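Local coordinates for putative restriction endonuclease domain-containing protein (Anabaena variabilis, PDB 3OT2) that is of unknown function but is probably a nuclease of the PD-(D/E)XK type, related to restriction endonucleases, at residues 72-76 / 128-132; 80-86 / 106-112; 147-151 / 165-169. One frame throughout, in Å; residues are numbered along the deposited sequence. Where two conformers were deposited one is given.

Contact 1: 72-76 / 128-132; sequences TFGDH and HCLKH
A tight beta hairpin and the end of helix 119-131 meet here through an aromatic cluster of Phe73, His76, His128 and His132. Strand 71-73 turns into strand 76-78 by a type I' turn from Phe73 to His76. Gly74 (phi/psi 51/40) and Asp75 (70/16) occupy its corners; Phe73 N to His76 O (2.9 Å) and His76 N to Phe73 O (3.0 Å) close it. Gly74 CA lies 7.0 Å from His132 CA; besides its positive phi, Gly74 suits the place because a CB would clash with the rings of His132 and His128.

In the cluster His128 (chi1 t) lies between His76 and Phe73. It stacks face-to-face on His76 (chi1 m), centroids 3.7 Å apart and planes at 12°. The Phe73 ring (chi1 p) is nearly parallel to it but slid aside, centroids at 5.2 Å. Phe73 CD2 also meets His132 CB at 3.5 Å.

Separately, Gly74 CA makes a CH-pi contact 3.9 Å from the centroid of His132 (chi1 m), and Cys129 SG touches the Phe73 edge at CZ, 3.8 Å away.

The polar link is a nearly straight hydrogen bond, His128 NE2 to Phe73 O, 3.1 Å. Because His128 donates it, NE2 must carry a proton, and the Phe73 carbonyl serves both turn and helix.

Contact 2: 80-86 / 106-112; sequences PDISVFI and PDWTIEI
Strands 82-86 and 108-112 run antiparallel, their axes 4.9 Å apart and directions at 169°. Pro106 opens the second segment: its CA lies over the face of the Phe85 ring (chi1 m), 3.8 Å from the centroid in a CH-pi contact, and Pro106 CG reaches Ser83 OG (3.4 Å). Asp107 (phi/psi -74/-30) and Trp108 together face Val84 in a classic beta bulge, where Val84 O accepts Trp108 N (3.1 Å) and, weakly, Asp107 N (2.7 Å). Asp107 OD2 (chi1 m) takes Ile86 N at 2.9 Å and forms a salt bridge with Arg89. Trp108 (chi1 t) and Val84 are a hydrogen-bonded pair, Val84 N to Trp108 O 2.8 Å, Val84 CB to Trp108 CB 3.9 Å.

Thr109 and Ser83 form a non-hydrogen-bonded pair, small side chains on the other face; Thr109 OG1 comes 3.4 Å from Pro80 CB. The sheet is that of a PD-(D/E)XK-type fold, as in nucleases of that clan; Pro80-Asp81 (Asp81 -54/-44), just before the strand, and Glu111 are consistent with its PD and (D/E) positions, though no metal is bound here. Ile110 pairs with Ile82 through Ile110 N to Ile82 O (2.9 Å) and Ile82 N to Ile110 O (3.1 Å); this branched, apolar pair packs against helix 40-57. Glu111 (chi1 and chi2 m) curls back so that OE1 accepts Asp81 N (3.2 Å) and nears Asp81 OD2 (3.8 Å). A water lies 3.1 Å from Glu111 OE1 and 2.9 Å from Asp81 OD2, bridging these like charges. Ile112 N gives Asp81 OD2, also hydrogen-bonded to His42 NE2, a 2.8 Å bond; Lys35 salt-bridges Asp81 OD1.

Contact 3: 147-151 / 165-169; sequences VFVYR and LVPVP
Strand 146-150, an inner strand of the mixed sheet of the PD-(D/E)XK fold, is overlaid on one face by the irregular but extended loop 165-169. The backbones stay well apart, with CA to CA distances of 7.5 Å for Val147-Val166 and again for Val149-Pro167, widening to 9.4 Å at Arg151-Pro169.

Val147 and Val149 (both chi1 t), two residues apart on the strand, point toward the loop and leave a shallow hollow between them. Into it fits the bump of Val166 (chi1 t), whose CG1 lies 3.8 Å from Val147 CG1 and 4.0 Å from Val149 CG2. Pro167 fills the next place along, its CD 3.9 Å from Val149 CG2. Compact beta-branched valines and a rigid proline ring suit so thin a layer, which Trp138 and Ile179 also line. Phe148 and Tyr150 face the other side of the sheet, where Tyr150 meets helix 119-131.

At the partly exposed end, the long side chain of Arg151, extended through chi2 and chi3, reaches alongside the proline, NH2 being 3.4 Å from Pro167 CB, while NH1 forms a salt bridge with Glu157. One water joins the segments, accepting from Arg151 NH2 at 2.9 Å and donating to Val168 O at 2.8 Å.

Contact 2 sits about 3 Å from the centre of the chain, with contacts 1 and 3 about 13 Å and 12 Å from it and about 20 Å from each other, centre to centre. Along the chain contact 2 is nested inside the loop closed by contact 1, and contact 3 follows both. Strands 82-86, 108-112 and 146-150 share the mixed sheet. Helix 119-131, which follows strand 108-112, carries contact 1 and joins all three: Cys129 packs on Thr109 and Pro106, Leu130 on Tyr150. Trp108 meets Val168 and Pro169. Hairpin, helix and loop thus pack around the sheet whose Asp81, just before strand 82-86, and Glu111, on strand 108-112, would correspond to the acidic residues of PD-(D/E)XK nucleases.

Contact 1: 72-76 / 128-132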
loop_
_atom_site.group_PDB
_atom_site.type_symbol
_atom_site.label_atom_id
_atom_site.label_comp_id
_atom_site.label_asym_id
_atom_site.label_seq_id
_atom_site.Cartn_x
_atom_site.Cartn_y
_atom_site.Cartn_z
ATOM N N THR A 72 5.518 -3.738 21.193
ATOM C CA THR A 72 5.960 -5.119 20.997
ATOM C C THR A 72 4.769 -6.061 21.146
ATOM O O THR A 72 4.229 -6.195 22.240
ATOM C CB THR A 72 7.102 -5.457 21.968
ATOM O OG1 THR A 72 8.143 -4.502 21.785
ATOM C CG2 THR A 72 7.669 -6.880 21.764
ATOM N N PHE A 73 4.390 -6.747 20.050
ATOM C CA PHE A 73 3.255 -7.669 20.039
ATOM C C PHE A 73 3.321 -8.543 18.789
ATOM O O PHE A 73 3.949 -8.160 17.799
ATOM C CB PHE A 73 1.915 -6.884 20.091
ATOM C CG PHE A 73 1.759 -5.889 18.963
ATOM C CD1 PHE A 73 2.240 -4.589 19.089
ATOM C CD2 PHE A 73 1.181 -6.265 17.758
ATOM C CE1 PHE A 73 2.122 -3.680 18.040
ATOM C CE2 PHE A 73 1.046 -5.348 16.712
ATOM C CZ PHE A 73 1.527 -4.070 16.858
ATOM N N GLY A 74 2.660 -9.693 18.848
ATOM C CA GLY A 74 2.577 -10.660 17.755
ATOM C C GLY A 74 3.904 -11.057 17.141
ATOM O O GLY A 74 3.994 -11.186 15.916
ATOM N N ASP A 75 4.939 -11.236 17.994
ATOM C CA ASP A 75 6.320 -11.630 17.658
ATOM C C ASP A 75 7.100 -10.511 16.909
ATOM O O ASP A 75 8.177 -10.768 16.347
ATOM C CB ASP A 75 6.374 -12.960 16.875
ATOM C CG ASP A 75 7.737 -13.634 16.858
ATOM O OD1 ASP A 75 8.368 -13.731 17.938
ATOM O OD2 ASP A 75 8.186 -14.043 15.755
ATOM N N HIS A 76 6.587 -9.266 16.945
ATOM C CA HIS A 76 7.245 -8.110 16.327
ATOM C C HIS A 76 7.480 -7.036 17.361
ATOM O O HIS A 76 6.723 -6.949 18.329
ATOM C CB HIS A 76 6.394 -7.511 15.171
ATOM C CG HIS A 76 6.238 -8.369 13.940
ATOM N ND1 HIS A 76 5.752 -7.833 12.753
ATOM C CD2 HIS A 76 6.468 -9.695 13.754
ATOM C CE1 HIS A 76 5.702 -8.845 11.896
ATOM N NE2 HIS A 76 6.113 -9.984 12.457
ATOM N N HIS A 128 0.032 -5.556 10.240
ATOM C CA HIS A 128 0.342 -6.370 11.435
ATOM C C HIS A 128 -0.384 -5.756 12.653
ATOM O O HIS A 128 -0.945 -6.497 13.454
ATOM C CB HIS A 128 1.868 -6.465 11.665
ATOM C CG HIS A 128 2.260 -7.260 12.878
ATOM N ND1 HIS A 128 2.262 -8.637 12.857
ATOM C CD2 HIS A 128 2.654 -6.837 14.103
ATOM C CE1 HIS A 128 2.632 -9.018 14.070
ATOM N NE2 HIS A 128 2.884 -7.963 14.856
ATOM N N CYS A 129 -0.426 -4.408 12.759
ATOM C CA CYS A 129 -1.174 -3.714 13.828
ATOM C C CYS A 129 -2.650 -4.112 13.808
ATOM O O CYS A 129 -3.209 -4.465 14.855
ATOM C CB CYS A 129 -1.022 -2.202 13.699
ATOM S SG CYS A 129 0.601 -1.592 14.168
ATOM N N LEU A 130 -3.279 -4.054 12.620
ATOM C CA LEU A 130 -4.692 -4.395 12.430
ATOM C C LEU A 130 -4.977 -5.841 12.820
ATOM O O LEU A 130 -6.050 -6.125 13.355
ATOM C CB LEU A 130 -5.141 -4.153 10.982
ATOM C CG LEU A 130 -5.106 -2.711 10.467
ATOM C CD1 LEU A 130 -5.354 -2.683 8.971
ATOM C CD2 LEU A 130 -6.121 -1.822 11.185
ATOM N N LYS A 131 -4.004 -6.741 12.591
ATOM C CA LYS A 131 -4.112 -8.166 12.931
ATOM C C LYS A 131 -4.143 -8.358 14.466
ATOM O O LYS A 131 -4.630 -9.379 14.957
ATOM C CB LYS A 131 -2.925 -8.934 12.296
ATOM C CG LYS A 131 -2.920 -10.448 12.526
ATOM C CD LYS A 131 -1.682 -11.115 11.945
ATOM C CE LYS A 131 -1.757 -12.612 12.139
ATOM N NZ LYS A 131 -0.627 -13.306 11.472
ATOM N N HIS A 132 -3.613 -7.370 15.228
ATOM C CA HIS A 132 -3.530 -7.502 16.681
ATOM C C HIS A 132 -4.377 -6.481 17.444
ATOM O O HIS A 132 -4.105 -6.216 18.612
ATOM C CB HIS A 132 -2.055 -7.482 17.108
ATOM C CG HIS A 132 -1.349 -8.711 16.617
ATOM N ND1 HIS A 132 -1.445 -9.923 17.300
ATOM C CD2 HIS A 132 -0.659 -8.916 15.471
ATOM C CE1 HIS A 132 -0.771 -10.802 16.574
ATOM N NE2 HIS A 132 -0.282 -10.250 15.463
#

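Contact 2: 80-86 / 106-112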
loop_
_atom_site.group_PDB
_atom_site.type_symbol
_atom_site.label_atom_id
_atom_site.label_comp_id
_atom_site.label_asym_id
_atom_site.label_seq_id
_atom_site.Cartn_x
_atom_site.Cartn_y
_atom_site.Cartn_z
ATOM N N PRO A 80 6.106 2.818 15.633
ATOM C CA PRO A 80 5.344 3.666 14.709
ATOM C C PRO A 80 5.741 5.127 14.893
ATOM O O PRO A 80 6.089 5.514 16.012
ATOM C CB PRO A 80 3.884 3.429 15.136
ATOM C CG PRO A 80 3.891 2.101 15.767
ATOM C CD PRO A 80 5.200 2.057 16.516
ATOM N N ASP A 81 5.692 5.935 13.816
ATOM C CA ASP A 81 6.004 7.357 13.941
ATOM C C ASP A 81 5.124 7.984 15.057
ATOM O O ASP A 81 5.628 8.742 15.899
ATOM C CB ASP A 81 5.803 8.079 12.594
ATOM C CG ASP A 81 6.868 7.788 11.549
ATOM O OD1 ASP A 81 7.994 7.357 11.936
ATOM O OD2 ASP A 81 6.598 8.026 10.353
ATOM N N ILE A 82 3.814 7.639 15.064
ATOM C CA ILE A 82 2.841 8.083 16.086
ATOM C C ILE A 82 1.969 6.901 16.445
ATOM O O ILE A 82 1.442 6.240 15.562
ATOM C CB ILE A 82 1.979 9.294 15.656
ATOM C CG1 ILE A 82 2.850 10.479 15.185
ATOM C CG2 ILE A 82 0.987 9.726 16.768
ATOM C CD1 ILE A 82 2.138 11.412 14.276
ATOM N N SER A 83 1.824 6.644 17.749
ATOM C CA SER A 83 0.943 5.625 18.310
ATOM C C SER A 83 -0.096 6.305 19.178
ATOM O O SER A 83 0.260 7.108 20.040
ATOM C CB SER A 83 1.759 4.654 19.159
ATOM O OG SER A 83 2.416 3.769 18.282
ATOM N N VAL A 84 -1.366 5.987 18.967
ATOM C CA VAL A 84 -2.450 6.579 19.754
ATOM C C VAL A 84 -3.155 5.451 20.516
ATOM O O VAL A 84 -3.558 4.444 19.924
ATOM C CB VAL A 84 -3.441 7.441 18.910
ATOM C CG1 VAL A 84 -4.348 8.265 19.816
ATOM C CG2 VAL A 84 -2.702 8.366 17.937
ATOM N N PHE A 85 -3.258 5.608 21.843
ATOM C CA PHE A 85 -3.915 4.607 22.705
ATOM C C PHE A 85 -5.051 5.230 23.458
ATOM O O PHE A 85 -4.856 6.293 24.041
ATOM C CB PHE A 85 -2.906 4.043 23.741
ATOM C CG PHE A 85 -1.849 3.127 23.179
ATOM C CD1 PHE A 85 -0.671 3.638 22.660
ATOM C CD2 PHE A 85 -2.020 1.748 23.199
ATOM C CE1 PHE A 85 0.302 2.791 22.139
ATOM C CE2 PHE A 85 -1.031 0.898 22.699
ATOM C CZ PHE A 85 0.121 1.426 22.172
ATOM N N ILE A 86 -6.218 4.551 23.509
ATOM C CA ILE A 86 -7.363 5.004 24.303
ATOM C C ILE A 86 -6.922 4.873 25.776
ATOM O O ILE A 86 -6.015 4.067 26.073
ATOM C CB ILE A 86 -8.698 4.278 23.966
ATOM C CG1 ILE A 86 -8.682 2.780 24.404
ATOM C CG2 ILE A 86 -9.039 4.469 22.465
ATOM C CD1 ILE A 86 -10.015 1.996 24.209
ATOM N N PRO A 106 -1.224 -0.258 19.062
ATOM C CA PRO A 106 -1.926 1.029 19.290
ATOM C C PRO A 106 -3.381 0.959 18.845
ATOM O O PRO A 106 -3.722 0.121 18.021
ATOM C CB PRO A 106 -1.155 2.038 18.417
ATOM C CG PRO A 106 0.073 1.323 17.938
ATOM C CD PRO A 106 -0.212 -0.148 17.994
ATOM N N ASP A 107 -4.240 1.851 19.339
ATOM C CA ASP A 107 -5.614 1.907 18.832
ATOM C C ASP A 107 -5.606 2.549 17.453
ATOM O O ASP A 107 -6.419 2.227 16.593
ATOM C CB ASP A 107 -6.497 2.712 19.803
ATOM C CG ASP A 107 -6.804 1.894 21.020
ATOM O OD1 ASP A 107 -7.698 1.020 20.929
ATOM O OD2 ASP A 107 -6.059 2.025 22.028
ATOM N N TRP A 108 -4.652 3.442 17.234
ATOM C CA TRP A 108 -4.503 4.175 15.990
ATOM C C TRP A 108 -3.009 4.365 15.709
ATOM O O TRP A 108 -2.290 4.933 16.540
ATOM C CB TRP A 108 -5.262 5.515 16.107
ATOM C CG TRP A 108 -5.218 6.451 14.925
ATOM C CD1 TRP A 108 -4.917 6.149 13.621
ATOM C CD2 TRP A 108 -5.618 7.830 14.941
ATOM N NE1 TRP A 108 -5.035 7.281 12.840
ATOM C CE2 TRP A 108 -5.491 8.320 13.625
ATOM C CE3 TRP A 108 -6.053 8.715 15.961
ATOM C CZ2 TRP A 108 -5.781 9.657 13.299
ATOM C CZ3 TRP A 108 -6.353 10.034 15.627
ATOM C CH2 TRP A 108 -6.197 10.497 14.321
ATOM N N THR A 109 -2.537 3.825 14.569
ATOM C CA THR A 109 -1.130 3.948 14.191
ATOM C C THR A 109 -1.013 4.928 13.028
ATOM O O THR A 109 -1.801 4.868 12.091
ATOM C CB THR A 109 -0.460 2.577 13.900
ATOM O OG1 THR A 109 0.920 2.799 13.611
ATOM C CG2 THR A 109 -1.061 1.835 12.692
ATOM N N ILE A 110 -0.041 5.835 13.096
ATOM C CA ILE A 110 0.192 6.796 12.016
ATOM C C ILE A 110 1.642 6.688 11.579
ATOM O O ILE A 110 2.546 6.813 12.398
ATOM C CB ILE A 110 -0.189 8.246 12.405
ATOM C CG1 ILE A 110 -1.682 8.340 12.811
ATOM C CG2 ILE A 110 0.152 9.222 11.273
ATOM C CD1 ILE A 110 -1.992 9.466 13.674
ATOM N N GLU A 111 1.844 6.419 10.279
ATOM C CA GLU A 111 3.153 6.311 9.663
ATOM C C GLU A 111 3.279 7.381 8.620
ATOM O O GLU A 111 2.354 7.599 7.840
ATOM C CB GLU A 111 3.368 4.920 9.041
ATOM C CG GLU A 111 3.282 3.783 10.054
ATOM C CD GLU A 111 4.503 3.574 10.941
ATOM O OE1 GLU A 111 5.372 4.474 11.032
ATOM O OE2 GLU A 111 4.574 2.502 11.572
ATOM N N ILE A 112 4.403 8.064 8.617
ATOM C CA ILE A 112 4.636 9.129 7.646
ATOM C C ILE A 112 5.848 8.752 6.824
ATOM O O ILE A 112 6.920 8.521 7.385
ATOM C CB ILE A 112 4.803 10.510 8.348
ATOM C CG1 ILE A 112 3.588 10.829 9.245
ATOM C CG2 ILE A 112 5.024 11.632 7.328
ATOM C CD1 ILE A 112 3.998 11.512 10.567
HETATM O O HOH W 1 6.972 5.677 8.711
#

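Contact 3: 147-151 / 165-169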
loop_
_atom_site.group_PDB
_atom_site.type_symbol
_atom_site.label_atom_id
_atom_site.label_comp_id
_atom_site.label_asym_id
_atom_site.label_seq_id
_atom_site.Cartn_x
_atom_site.Cartn_y
_atom_site.Cartn_z
ATOM N N VAL A 147 -3.233 10.354 1.933
ATOM C CA VAL A 147 -3.345 9.538 3.132
ATOM C C VAL A 147 -4.075 8.244 2.762
ATOM O O VAL A 147 -5.179 8.293 2.209
ATOM C CB VAL A 147 -3.995 10.235 4.359
ATOM C CG1 VAL A 147 -3.963 9.301 5.570
ATOM C CG2 VAL A 147 -3.281 11.555 4.686
ATOM N N PHE A 148 -3.460 7.093 3.079
ATOM C CA PHE A 148 -4.130 5.799 2.961
ATOM C C PHE A 148 -4.677 5.474 4.322
ATOM O O PHE A 148 -3.954 5.606 5.320
ATOM C CB PHE A 148 -3.194 4.683 2.479
ATOM C CG PHE A 148 -2.706 4.807 1.057
ATOM C CD1 PHE A 148 -3.562 4.584 -0.010
ATOM C CD2 PHE A 148 -1.386 5.143 0.788
ATOM C CE1 PHE A 148 -3.099 4.670 -1.334
ATOM C CE2 PHE A 148 -0.917 5.200 -0.539
ATOM C CZ PHE A 148 -1.782 4.961 -1.584
ATOM N N VAL A 149 -5.948 5.094 4.382
ATOM C CA VAL A 149 -6.636 4.748 5.630
ATOM C C VAL A 149 -6.889 3.238 5.644
ATOM O O VAL A 149 -7.518 2.693 4.730
ATOM C CB VAL A 149 -7.934 5.573 5.813
ATOM C CG1 VAL A 149 -8.779 5.023 6.971
ATOM C CG2 VAL A 149 -7.610 7.051 6.046
ATOM N N TYR A 150 -6.422 2.583 6.709
ATOM C CA TYR A 150 -6.530 1.150 6.920
ATOM C C TYR A 150 -7.443 0.826 8.113
ATOM O O TYR A 150 -7.192 1.314 9.201
ATOM C CB TYR A 150 -5.127 0.587 7.199
ATOM C CG TYR A 150 -4.182 0.655 6.024
ATOM C CD1 TYR A 150 -3.435 1.803 5.766
ATOM C CD2 TYR A 150 -4.012 -0.437 5.181
ATOM C CE1 TYR A 150 -2.547 1.859 4.693
ATOM C CE2 TYR A 150 -3.129 -0.389 4.102
ATOM C CZ TYR A 150 -2.410 0.765 3.855
ATOM O OH TYR A 150 -1.553 0.791 2.786
ATOM N N ARG A 151 -8.483 0.004 7.890
ATOM C CA ARG A 151 -9.415 -0.458 8.921
ATOM C C ARG A 151 -9.466 -1.979 8.872
ATOM O O ARG A 151 -9.270 -2.545 7.780
ATOM C CB ARG A 151 -10.815 0.135 8.719
ATOM C CG ARG A 151 -10.922 1.639 8.931
ATOM C CD ARG A 151 -12.318 2.024 8.534
ATOM N NE ARG A 151 -12.745 3.315 9.035
ATOM C CZ ARG A 151 -13.078 4.358 8.276
ATOM N NH1 ARG A 151 -12.958 4.294 6.952
ATOM N NH2 ARG A 151 -13.532 5.473 8.833
ATOM N N LEU A 165 -11.989 15.432 4.226
ATOM C CA LEU A 165 -11.622 15.163 5.621
ATOM C C LEU A 165 -11.077 13.770 5.725
ATOM O O LEU A 165 -11.643 12.844 5.145
ATOM C CB LEU A 165 -12.811 15.308 6.563
ATOM C CG LEU A 165 -13.394 16.694 6.775
ATOM C CD1 LEU A 165 -14.504 16.609 7.789
ATOM C CD2 LEU A 165 -12.341 17.684 7.271
ATOM N N VAL A 166 -9.984 13.597 6.457
ATOM C CA VAL A 166 -9.391 12.270 6.605
ATOM C C VAL A 166 -10.133 11.577 7.747
ATOM O O VAL A 166 -10.244 12.169 8.814
ATOM C CB VAL A 166 -7.860 12.319 6.828
ATOM C CG1 VAL A 166 -7.237 10.933 6.678
ATOM C CG2 VAL A 166 -7.198 13.302 5.865
ATOM N N PRO A 167 -10.663 10.354 7.558
ATOM C CA PRO A 167 -11.350 9.676 8.669
ATOM C C PRO A 167 -10.449 9.456 9.876
ATOM O O PRO A 167 -9.233 9.204 9.759
ATOM C CB PRO A 167 -11.746 8.311 8.084
ATOM C CG PRO A 167 -11.652 8.454 6.628
ATOM C CD PRO A 167 -10.626 9.505 6.353
ATOM N N VAL A 168 -11.071 9.495 11.031
ATOM C CA VAL A 168 -10.393 9.299 12.307
ATOM C C VAL A 168 -11.141 8.218 13.087
ATOM O O VAL A 168 -12.330 8.014 12.827
ATOM C CB VAL A 168 -10.302 10.643 13.099
ATOM C CG1 VAL A 168 -9.337 11.619 12.424
ATOM C CG2 VAL A 168 -11.681 11.288 13.324
ATOM N N PRO A 169 -10.507 7.508 14.050
ATOM C CA PRO A 169 -11.287 6.548 14.866
ATOM C C PRO A 169 -12.380 7.286 15.634
ATOM O O PRO A 169 -12.258 8.496 15.857
ATOM C CB PRO A 169 -10.245 5.941 15.809
ATOM C CG PRO A 169 -8.925 6.341 15.273
ATOM C CD PRO A 169 -9.117 7.615 14.520
HETATM O O HOH W 2 -13.942 6.050 11.639
#